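Local coordinates for conserved domain protein (Porphyromonas gingivalis, PDB 3PNN) that probably transfers a sugar from an activated donor to an acceptor to form a glycosidic linkage, using a Rossmann-like alpha/beta/alpha fold, at residues Arg97-Leu108 with Glu242-Val252; Arg185-Ile195 with Asp199-Glu209. All coordinates share one frame; numbering follows the deposited sequence.

Contact 1 (Arg97-Leu108 with Glu242-Val252)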
loop_
_atom_site.group_PDB
_atom_site.type_symbol
_atom_site.label_atom_id
_atom_site.label_comp_id
_atom_site.label_asym_id
_atom_site.label_seq_id
_atom_site.Cartn_x
_atom_site.Cartn_y
_atom_site.Cartn_z
ATOM N N ARG A 97 -0.234 -6.999 24.630
ATOM C CA ARG A 97 -0.222 -6.525 23.247
ATOM C C ARG A 97 -1.528 -5.844 22.822
ATOM O O ARG A 97 -2.617 -6.398 22.983
ATOM C CB ARG A 97 0.110 -7.672 22.290
ATOM C CG ARG A 97 0.219 -7.242 20.835
ATOM C CD ARG A 97 1.612 -6.736 20.488
ATOM N NE ARG A 97 1.615 -6.044 19.201
ATOM C CZ ARG A 97 2.697 -5.853 18.446
ATOM N NH1 ARG A 97 3.883 -6.310 18.836
ATOM N NH2 ARG A 97 2.587 -5.204 17.296
ATOM N N GLU A 98 -1.409 -4.639 22.271
ATOM C CA GLU A 98 -2.565 -3.911 21.760
ATOM C C GLU A 98 -2.325 -3.381 20.345
ATOM O O GLU A 98 -3.262 -3.243 19.561
ATOM C CB GLU A 98 -2.951 -2.769 22.705
ATOM C CG GLU A 98 -1.807 -1.823 23.045
ATOM C CD GLU A 98 -2.085 -0.992 24.290
ATOM O OE1 GLU A 98 -3.267 -0.888 24.692
ATOM O OE2 GLU A 98 -1.120 -0.443 24.868
ATOM N N LYS A 99 -1.069 -3.089 20.027
ATOM C CA LYS A 99 -0.709 -2.564 18.718
ATOM C C LYS A 99 -0.822 -3.642 17.636
ATOM O O LYS A 99 -0.317 -4.750 17.805
ATOM C CB LYS A 99 0.713 -2.014 18.765
ATOM C CG LYS A 99 1.207 -1.462 17.445
ATOM C CD LYS A 99 2.518 -0.724 17.645
ATOM C CE LYS A 99 2.881 0.107 16.432
ATOM N NZ LYS A 99 3.911 1.130 16.772
ATOM N N PRO A 100 -1.503 -3.324 16.523
ATOM C CA PRO A 100 -1.641 -4.287 15.424
ATOM C C PRO A 100 -0.285 -4.756 14.907
ATOM O O PRO A 100 0.690 -4.001 14.939
ATOM C CB PRO A 100 -2.379 -3.491 14.342
ATOM C CG PRO A 100 -3.182 -2.468 15.130
ATOM C CD PRO A 100 -2.317 -2.115 16.320
ATOM N N TRP A 101 -0.244 -5.987 14.411
ATOM C CA TRP A 101 1.016 -6.631 14.042
ATOM C C TRP A 101 1.761 -6.023 12.861
ATOM O O TRP A 101 2.956 -6.272 12.701
ATOM C CB TRP A 101 0.799 -8.123 13.811
ATOM C CG TRP A 101 0.438 -8.855 15.059
ATOM C CD1 TRP A 101 -0.768 -9.419 15.355
ATOM C CD2 TRP A 101 1.290 -9.112 16.191
ATOM N NE1 TRP A 101 -0.723 -10.007 16.595
ATOM C CE2 TRP A 101 0.528 -9.836 17.129
ATOM C CE3 TRP A 101 2.618 -8.798 16.500
ATOM C CZ2 TRP A 101 1.047 -10.249 18.361
ATOM C CZ3 TRP A 101 3.139 -9.218 17.722
ATOM C CH2 TRP A 101 2.352 -9.936 18.637
ATOM N N GLY A 102 1.071 -5.250 12.019
ATOM C CA GLY A 102 1.744 -4.553 10.931
ATOM C C GLY A 102 1.161 -4.820 9.548
ATOM O O GLY A 102 0.321 -5.705 9.387
ATOM N N THR A 103 1.608 -4.071 8.543
ATOM C CA THR A 103 1.023 -4.181 7.205
ATOM C C THR A 103 1.111 -5.564 6.555
ATOM O O THR A 103 0.211 -5.946 5.801
ATOM C CB THR A 103 1.595 -3.144 6.205
ATOM O OG1 THR A 103 3.012 -3.340 6.070
ATOM C CG2 THR A 103 1.307 -1.732 6.691
ATOM N N ASN A 104 2.193 -6.302 6.793
ATOM C CA ASN A 104 2.280 -7.616 6.158
ATOM C C ASN A 104 1.420 -8.645 6.915
ATOM O O ASN A 104 1.010 -9.641 6.337
ATOM C CB ASN A 104 3.733 -8.077 5.948
ATOM C CG ASN A 104 3.901 -8.953 4.707
ATOM O OD1 ASN A 104 3.310 -10.026 4.601
ATOM N ND2 ASN A 104 4.728 -8.504 3.775
ATOM N N HIS A 105 1.102 -8.379 8.185
ATOM C CA HIS A 105 0.115 -9.215 8.885
ATOM C C HIS A 105 -1.290 -8.947 8.314
ATOM O O HIS A 105 -2.075 -9.867 8.104
ATOM C CB HIS A 105 0.142 -8.990 10.400
ATOM C CG HIS A 105 -0.956 -9.694 11.141
ATOM N ND1 HIS A 105 -2.058 -9.033 11.647
ATOM C CD2 HIS A 105 -1.120 -10.998 11.469
ATOM C CE1 HIS A 105 -2.851 -9.900 12.252
ATOM N NE2 HIS A 105 -2.304 -11.100 12.161
ATOM N N ALA A 106 -1.591 -7.680 8.055
ATOM C CA ALA A 106 -2.816 -7.316 7.345
ATOM C C ALA A 106 -2.927 -8.022 5.988
ATOM O O ALA A 106 -3.995 -8.520 5.629
ATOM C CB ALA A 106 -2.902 -5.806 7.179
ATOM N N VAL A 107 -1.831 -8.077 5.231
ATOM C CA VAL A 107 -1.831 -8.788 3.957
ATOM C C VAL A 107 -2.175 -10.276 4.129
ATOM O O VAL A 107 -2.951 -10.843 3.351
ATOM C CB VAL A 107 -0.465 -8.656 3.216
ATOM C CG1 VAL A 107 -0.412 -9.600 2.023
ATOM C CG2 VAL A 107 -0.244 -7.213 2.751
ATOM N N LEU A 108 -1.587 -10.910 5.138
ATOM C CA LEU A 108 -1.863 -12.322 5.411
ATOM C C LEU A 108 -3.360 -12.609 5.584
ATOM O O LEU A 108 -3.809 -13.728 5.361
ATOM C CB LEU A 108 -1.101 -12.801 6.651
ATOM C CG LEU A 108 0.364 -13.173 6.413
ATOM C CD1 LEU A 108 1.069 -13.410 7.726
ATOM C CD2 LEU A 108 0.450 -14.418 5.516
ATOM N N GLU A 242 7.575 -8.397 22.165
ATOM C CA GLU A 242 7.764 -6.952 22.197
ATOM C C GLU A 242 6.436 -6.211 21.994
ATOM O O GLU A 242 5.560 -6.672 21.256
ATOM C CB GLU A 242 8.813 -6.526 21.169
ATOM C CG GLU A 242 10.185 -7.133 21.426
ATOM C CD GLU A 242 11.140 -6.937 20.263
ATOM O OE1 GLU A 242 10.865 -6.073 19.403
ATOM O OE2 GLU A 242 12.165 -7.651 20.209
ATOM N N PRO A 243 6.282 -5.062 22.667
ATOM C CA PRO A 243 5.015 -4.326 22.689
ATOM C C PRO A 243 4.704 -3.623 21.372
ATOM O O PRO A 243 3.528 -3.517 21.009
ATOM C CB PRO A 243 5.235 -3.275 23.788
ATOM C CG PRO A 243 6.463 -3.709 24.519
ATOM C CD PRO A 243 7.295 -4.425 23.520
ATOM N N LYS A 244 5.731 -3.143 20.675
ATOM C CA LYS A 244 5.512 -2.301 19.497
ATOM C C LYS A 244 6.167 -2.811 18.204
ATOM O O LYS A 244 6.235 -2.088 17.204
ATOM C CB LYS A 244 5.959 -0.867 19.793
ATOM C CG LYS A 244 5.446 -0.347 21.131
ATOM C CD LYS A 244 5.905 1.072 21.422
ATOM C CE LYS A 244 4.973 2.102 20.803
ATOM N NZ LYS A 244 5.196 3.460 21.381
ATOM N N SER A 245 6.636 -4.054 18.217
ATOM C CA SER A 245 7.255 -4.637 17.029
ATOM C C SER A 245 6.232 -4.754 15.900
ATOM O O SER A 245 5.048 -4.973 16.160
ATOM C CB SER A 245 7.854 -6.005 17.351
ATOM O OG SER A 245 6.886 -6.854 17.947
ATOM N N GLU A 246 6.690 -4.600 14.655
ATOM C CA GLU A 246 5.796 -4.624 13.495
ATOM C C GLU A 246 6.373 -5.419 12.335
ATOM O O GLU A 246 7.579 -5.390 12.083
ATOM C CB GLU A 246 5.479 -3.211 13.012
ATOM C CG GLU A 246 4.500 -2.454 13.895
ATOM C CD GLU A 246 4.176 -1.084 13.330
ATOM O OE1 GLU A 246 3.148 -0.955 12.626
ATOM O OE2 GLU A 246 4.959 -0.142 13.578
ATOM N N PHE A 247 5.486 -6.106 11.624
ATOM C CA PHE A 247 5.841 -6.977 10.505
ATOM C C PHE A 247 5.412 -6.281 9.224
ATOM O O PHE A 247 4.221 -6.264 8.893
ATOM C CB PHE A 247 5.097 -8.305 10.692
ATOM C CG PHE A 247 5.469 -9.385 9.710
ATOM C CD1 PHE A 247 6.774 -9.842 9.612
ATOM C CD2 PHE A 247 4.490 -9.992 8.933
ATOM C CE1 PHE A 247 7.113 -10.861 8.725
ATOM C CE2 PHE A 247 4.820 -11.018 8.043
ATOM C CZ PHE A 247 6.131 -11.449 7.938
ATOM N N PHE A 248 6.383 -5.695 8.518
ATOM C CA PHE A 248 6.133 -4.787 7.388
ATOM C C PHE A 248 6.393 -5.436 6.036
ATOM O O PHE A 248 7.290 -6.265 5.909
ATOM C CB PHE A 248 7.062 -3.573 7.474
ATOM C CG PHE A 248 6.751 -2.641 8.605
ATOM C CD1 PHE A 248 5.554 -1.948 8.638
ATOM C CD2 PHE A 248 7.672 -2.435 9.617
ATOM C CE1 PHE A 248 5.267 -1.079 9.674
ATOM C CE2 PHE A 248 7.394 -1.565 10.657
ATOM C CZ PHE A 248 6.190 -0.887 10.683
ATOM N N ILE A 249 5.655 -5.005 5.012
ATOM C CA ILE A 249 5.844 -5.560 3.672
ATOM C C ILE A 249 7.285 -5.415 3.118
ATOM O O ILE A 249 7.878 -6.402 2.648
ATOM C CB ILE A 249 4.833 -4.971 2.684
ATOM C CG1 ILE A 249 3.407 -5.345 3.106
ATOM C CG2 ILE A 249 5.138 -5.433 1.258
ATOM C CD1 ILE A 249 2.339 -4.576 2.325
ATOM N N PRO A 250 7.853 -4.192 3.162
ATOM C CA PRO A 250 9.219 -3.988 2.648
ATOM C C PRO A 250 10.237 -4.922 3.289
ATOM O O PRO A 250 11.164 -5.380 2.610
ATOM C CB PRO A 250 9.548 -2.546 3.053
ATOM C CG PRO A 250 8.252 -1.895 3.305
ATOM C CD PRO A 250 7.282 -2.955 3.729
ATOM N N PHE A 251 10.084 -5.195 4.583
ATOM C CA PHE A 251 10.995 -6.103 5.266
ATOM C C PHE A 251 10.975 -7.504 4.660
ATOM O O PHE A 251 12.026 -8.099 4.390
ATOM C CB PHE A 251 10.694 -6.190 6.766
ATOM C CG PHE A 251 11.428 -7.313 7.456
ATOM C CD1 PHE A 251 12.692 -7.113 7.981
ATOM C CD2 PHE A 251 10.858 -8.575 7.559
ATOM C CE1 PHE A 251 13.374 -8.146 8.603
ATOM C CE2 PHE A 251 11.530 -9.611 8.172
ATOM C CZ PHE A 251 12.790 -9.399 8.697
ATOM N N VAL A 252 9.773 -8.037 4.482
ATOM C CA VAL A 252 9.582 -9.350 3.878
ATOM C C VAL A 252 10.086 -9.386 2.438
ATOM O O VAL A 252 10.801 -10.300 2.049
ATOM C CB VAL A 252 8.079 -9.737 3.881
ATOM C CG1 VAL A 252 7.848 -10.972 3.024
ATOM C CG2 VAL A 252 7.614 -9.950 5.315
HETATM O O HOH W 1 1.070 -3.010 22.172
HETATM O O HOH W 2 0.704 -1.809 13.376
#

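Contact 2 (Arg185-Ile195 with Asp199-Glu209)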
loop_
_atom_site.group_PDB
_atom_site.type_symbol
_atom_site.label_atom_id
_atom_site.label_comp_id
_atom_site.label_asym_id
_atom_site.label_seq_id
_atom_site.Cartn_x
_atom_site.Cartn_y
_atom_site.Cartn_z
ATOM N N ARG A 185 13.024 4.530 5.145
ATOM C CA ARG A 185 13.797 5.633 5.711
ATOM C C ARG A 185 12.860 6.764 6.124
ATOM O O ARG A 185 11.997 7.174 5.342
ATOM C CB ARG A 185 14.799 6.172 4.691
ATOM C CG ARG A 185 15.769 5.127 4.145
ATOM C CD ARG A 185 16.667 4.557 5.238
ATOM N NE ARG A 185 17.703 3.702 4.674
ATOM C CZ ARG A 185 18.650 3.093 5.385
ATOM N NH1 ARG A 185 18.695 3.242 6.704
ATOM N NH2 ARG A 185 19.554 2.332 4.775
ATOM N N THR A 186 13.029 7.270 7.345
ATOM C CA THR A 186 12.203 8.376 7.837
ATOM C C THR A 186 12.929 9.703 7.696
ATOM O O THR A 186 14.146 9.740 7.519
ATOM C CB THR A 186 11.823 8.211 9.330
ATOM O OG1 THR A 186 13.013 8.162 10.125
ATOM C CG2 THR A 186 11.009 6.948 9.556
ATOM N N GLY A 187 12.170 10.792 7.764
ATOM C CA GLY A 187 12.738 12.127 7.848
ATOM C C GLY A 187 13.313 12.699 6.569
ATOM O O GLY A 187 14.135 13.619 6.612
ATOM N N ILE A 188 12.886 12.164 5.428
ATOM C CA ILE A 188 13.378 12.643 4.142
ATOM C C ILE A 188 12.829 14.034 3.846
ATOM O O ILE A 188 11.613 14.245 3.807
ATOM C CB ILE A 188 12.987 11.693 2.991
ATOM C CG1 ILE A 188 13.388 10.256 3.327
ATOM C CG2 ILE A 188 13.614 12.166 1.672
ATOM C CD1 ILE A 188 12.850 9.223 2.352
ATOM N N GLU A 189 13.735 14.977 3.628
ATOM C CA GLU A 189 13.359 16.351 3.331
ATOM C C GLU A 189 14.288 16.937 2.286
ATOM O O GLU A 189 15.469 16.587 2.227
ATOM C CB GLU A 189 13.457 17.223 4.590
ATOM C CG GLU A 189 12.392 16.989 5.634
ATOM C CD GLU A 189 12.452 18.021 6.756
ATOM O OE1 GLU A 189 13.160 17.771 7.755
ATOM O OE2 GLU A 189 11.796 19.081 6.632
ATOM N N ARG A 190 13.768 17.852 1.477
ATOM C CA ARG A 190 14.636 18.637 0.623
ATOM C C ARG A 190 15.024 19.872 1.407
ATOM O O ARG A 190 14.212 20.783 1.596
ATOM C CB ARG A 190 13.959 19.035 -0.691
ATOM C CG ARG A 190 14.923 19.700 -1.669
ATOM C CD ARG A 190 14.240 20.196 -2.931
ATOM N NE ARG A 190 13.740 19.110 -3.770
ATOM C CZ ARG A 190 12.457 18.768 -3.872
ATOM N NH1 ARG A 190 12.099 17.767 -4.663
ATOM N NH2 ARG A 190 11.529 19.430 -3.185
ATOM N N THR A 191 16.261 19.879 1.889
ATOM C CA THR A 191 16.784 21.001 2.646
ATOM C C THR A 191 17.713 21.797 1.739
ATOM O O THR A 191 18.804 21.342 1.395
ATOM C CB THR A 191 17.510 20.524 3.916
ATOM O OG1 THR A 191 18.326 19.386 3.604
ATOM C CG2 THR A 191 16.496 20.116 4.972
ATOM N N ASP A 192 17.244 22.972 1.334
ATOM C CA ASP A 192 17.944 23.825 0.378
ATOM C C ASP A 192 18.637 23.062 -0.759
ATOM O O ASP A 192 19.863 22.925 -0.779
ATOM C CB ASP A 192 18.937 24.745 1.092
ATOM C CG ASP A 192 19.265 25.986 0.283
ATOM O OD1 ASP A 192 18.960 26.007 -0.930
ATOM O OD2 ASP A 192 19.823 26.943 0.861
ATOM N N GLY A 193 17.841 22.569 -1.702
ATOM C CA GLY A 193 18.370 22.017 -2.936
ATOM C C GLY A 193 18.672 20.530 -2.955
ATOM O O GLY A 193 18.644 19.915 -4.017
ATOM N N THR A 194 18.965 19.947 -1.797
ATOM C CA THR A 194 19.351 18.539 -1.746
ATOM C C THR A 194 18.463 17.705 -0.825
ATOM O O THR A 194 18.160 18.091 0.309
ATOM C CB THR A 194 20.819 18.365 -1.316
ATOM O OG1 THR A 194 20.936 18.634 0.083
ATOM C CG2 THR A 194 21.720 19.312 -2.090
ATOM N N ILE A 195 18.056 16.549 -1.326
ATOM C CA ILE A 195 17.210 15.639 -0.576
ATOM C C ILE A 195 18.090 14.770 0.321
ATOM O O ILE A 195 18.996 14.095 -0.162
ATOM C CB ILE A 195 16.403 14.740 -1.536
ATOM C CG1 ILE A 195 15.591 15.595 -2.520
ATOM C CG2 ILE A 195 15.509 13.789 -0.757
ATOM C CD1 ILE A 195 14.855 14.781 -3.596
ATOM N N ASP A 199 20.674 7.825 8.335
ATOM C CA ASP A 199 20.514 6.380 8.494
ATOM C C ASP A 199 20.654 5.934 9.949
ATOM O O ASP A 199 20.775 6.769 10.848
ATOM C CB ASP A 199 21.462 5.598 7.569
ATOM C CG ASP A 199 22.922 5.665 8.004
ATOM O OD1 ASP A 199 23.234 6.248 9.065
ATOM O OD2 ASP A 199 23.764 5.117 7.263
ATOM N N GLU A 200 20.631 4.620 10.167
ATOM C CA GLU A 200 20.701 4.047 11.509
ATOM C C GLU A 200 21.906 4.551 12.300
ATOM O O GLU A 200 21.834 4.718 13.518
ATOM C CB GLU A 200 20.747 2.518 11.443
ATOM C CG GLU A 200 20.118 1.914 10.197
ATOM C CD GLU A 200 21.111 1.750 9.059
ATOM O OE1 GLU A 200 21.844 0.738 9.047
ATOM O OE2 GLU A 200 21.159 2.629 8.175
ATOM N N THR A 201 23.014 4.786 11.605
ATOM C CA THR A 201 24.250 5.198 12.266
ATOM C C THR A 201 24.349 6.719 12.398
ATOM O O THR A 201 25.405 7.256 12.738
ATOM C CB THR A 201 25.493 4.645 11.534
ATOM O OG1 THR A 201 25.712 5.376 10.321
ATOM C CG2 THR A 201 25.302 3.169 11.209
ATOM N N GLY A 202 23.242 7.404 12.131
ATOM C CA GLY A 202 23.183 8.847 12.268
ATOM C C GLY A 202 23.889 9.597 11.153
ATOM O O GLY A 202 24.018 10.823 11.205
ATOM N N LYS A 203 24.357 8.863 10.147
ATOM C CA LYS A 203 25.012 9.483 9.001
ATOM C C LYS A 203 23.975 10.047 8.039
ATOM O O LYS A 203 22.958 9.401 7.769
ATOM C CB LYS A 203 25.889 8.468 8.267
ATOM C CG LYS A 203 26.447 8.989 6.951
ATOM C CD LYS A 203 26.978 7.862 6.083
ATOM C CE LYS A 203 27.382 8.379 4.713
ATOM N NZ LYS A 203 27.923 7.300 3.840
ATOM N N ILE A 204 24.221 11.248 7.525
ATOM C CA ILE A 204 23.313 11.822 6.542
ATOM C C ILE A 204 23.595 11.254 5.153
ATOM O O ILE A 204 24.750 11.132 4.730
ATOM C CB ILE A 204 23.365 13.366 6.508
ATOM C CG1 ILE A 204 24.125 13.862 5.275
ATOM C CG2 ILE A 204 23.952 13.912 7.802
ATOM C CD1 ILE A 204 24.112 15.366 5.112
ATOM N N CYS A 205 22.526 10.885 4.460
ATOM C CA CYS A 205 22.630 10.355 3.113
ATOM C C CYS A 205 21.785 11.221 2.190
ATOM O O CYS A 205 20.709 11.681 2.575
ATOM C CB CYS A 205 22.133 8.908 3.074
ATOM S SG CYS A 205 22.886 7.793 4.296
ATOM N N THR A 206 22.269 11.452 0.976
ATOM C CA THR A 206 21.499 12.219 0.005
ATOM C C THR A 206 20.856 11.313 -1.039
ATOM O O THR A 206 21.254 10.164 -1.220
ATOM C CB THR A 206 22.340 13.298 -0.693
ATOM O OG1 THR A 206 23.397 12.679 -1.435
ATOM C CG2 THR A 206 22.929 14.249 0.331
ATOM N N LEU A 207 19.849 11.850 -1.716
ATOM C CA LEU A 207 19.094 11.108 -2.706
ATOM C C LEU A 207 18.918 12.001 -3.922
ATOM O O LEU A 207 18.625 13.186 -3.781
ATOM C CB LEU A 207 17.714 10.763 -2.136
ATOM C CG LEU A 207 17.341 9.364 -1.634
ATOM C CD1 LEU A 207 18.515 8.560 -1.139
ATOM C CD2 LEU A 207 16.251 9.463 -0.563
ATOM N N ALA A 208 19.082 11.437 -5.116
ATOM C CA ALA A 208 18.776 12.159 -6.347
ATOM C C ALA A 208 17.279 12.445 -6.437
ATOM O O ALA A 208 16.469 11.721 -5.851
ATOM C CB ALA A 208 19.225 11.348 -7.555
ATOM N N GLU A 209 16.906 13.485 -7.179
ATOM C CA GLU A 209 15.487 13.799 -7.364
ATOM C C GLU A 209 14.697 12.618 -7.944
ATOM O O GLU A 209 13.514 12.427 -7.618
ATOM C CB GLU A 209 15.318 15.022 -8.268
ATOM C CG GLU A 209 15.806 16.329 -7.647
ATOM C CD GLU A 209 14.873 16.860 -6.569
ATOM O OE1 GLU A 209 13.658 16.550 -6.604
ATOM O OE2 GLU A 209 15.358 17.602 -5.688
HETATM O O HOH W 3 18.117 17.491 -5.174
HETATM O O HOH W 4 19.258 15.626 -3.668
#

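Contact 1 (Arg97-Leu108 with Glu242-Val252)
The guanidinium of Arg97 is flanked on both faces. Pro243 O sits over one face, toward its rim, and CZ3 of the Trp101 ring lies over the opposite face, also toward the rim. Backbone carbonyl oxygens and the Ser245 hydroxyl lie along the edge. Arg97 NH2 gives Ser245 O a bond of 2.7 Å, in the guanidinium plane and fairly straight at 163°. Arg97 NH1 reaches Ser245 OG at 3.2 Å, so Ser245 is gripped end-on by both terminal nitrogens. NE and NH2 grip Lys99 O side-on, NE on a lone pair in the carbonyl plane and NH2 from above it. A bend at chi2 (86°) swings the guanidinium toward 242-252, and the bonds along its edge hold its rotation. Ser245 OG also bonds to His239 O.

The Phe247 ring has His105 N at its edge, and Asn104 CB meets it obliquely, 3.6 Å from Phe247 CD2. Phe232 and Phe235 meet the same ring from helix 223-239. The Asn104 amide is turned 60° from the ring, and its ND2 lies against Ile249 and Val252. Its polar ends bond to Tyr224 and Ser228.

Backbone hydrogen bonds join the two loops: Phe247 N to Trp101 O at 2.8 Å and Asn104 N to Phe247 O at 2.9 Å. Thr103 OG1 accepts from Ile249 N at 3.3 Å. Lys99 NZ makes a long salt bridge of 3.6 Å with Glu246 OE2. A water links Pro100 O to Glu246 OE1.

Two loops run side by side into helices 103-108 and 249-259, N-capped by Gly102 and Phe248, within the Rossmann-like alpha/beta/alpha fold.

Contact 2 (Arg185-Ile195 with Asp199-Glu209)
Ile195 and Leu207 lie across from each other in the antiparallel beta hairpin of strands 194-198 and 204-207, with CA atoms 5.3 Å apart. Their pairing is loose. It has one direct bond, Leu207 N to Ile195 O at 2.9 Å, tilted 28° from the carbonyl plane. On the other side a water joins Ile195 N and Leu207 O. Each segment contains a tight turn. A type I' turn from Thr191 to Thr194 leads from strand 179-191 into the hairpin. A type I turn runs from Asp199 to Gly202. Gly187 and Ile188 form a G1 beta bulge opposite Val166 of strand 166-173.

Ile195 and Leu207 put their side chains on the same face of the sheet, where Ile195 CG2 touches Leu207 CB at 4.0 Å. Val156 and Leu160 also pack on Ile195. Ile195 CD1 lies against the Glu209 carboxylate, 3.5 Å from Glu209 OE2.

Two salt bridges join the segments. Arg185 NH1 meets Glu200 OE2 at 2.9 Å, from above the carboxylate plane. Only Arg185 NH1 bonds here, and the two planes are 42° apart. The Glu200 chain is bent at chi2 (90°), which turns its carboxylate to the arginine.

Arg190 and Glu209 pair more regularly. Gly157 O takes a second bond from Arg190 NH1, and a water ties Glu209 OE2 to Gly193 O. The guanidinium and carboxylate are nearly coplanar, and the grip is side-on: Arg190 NE bonds to Glu209 OE2 at 2.9 Å and Arg190 NH1 to Glu209 OE1 at 2.8 Å, each oxygen using its syn lone pair.

Contact 1 and contact 2 do not touch. Their centres are about 26 Å apart and their nearest atoms about 8 Å. In sequence, contact 2 is nested inside the long excursion that contact 1 closes, which holds much of the strand content of the chain. Contact 1 is the more interior, with its centre about 14 Å from that of the chain. Contact 2 lies on the surface, its centre about 23 Å from the centre of the chain. A glycerol, probably from the crystallisation liquor, lies about 4 Å from the side chain of Pro100 in contact 1 and may mark a pocket. The two contacts share no residue and belong to separate parts of the fold.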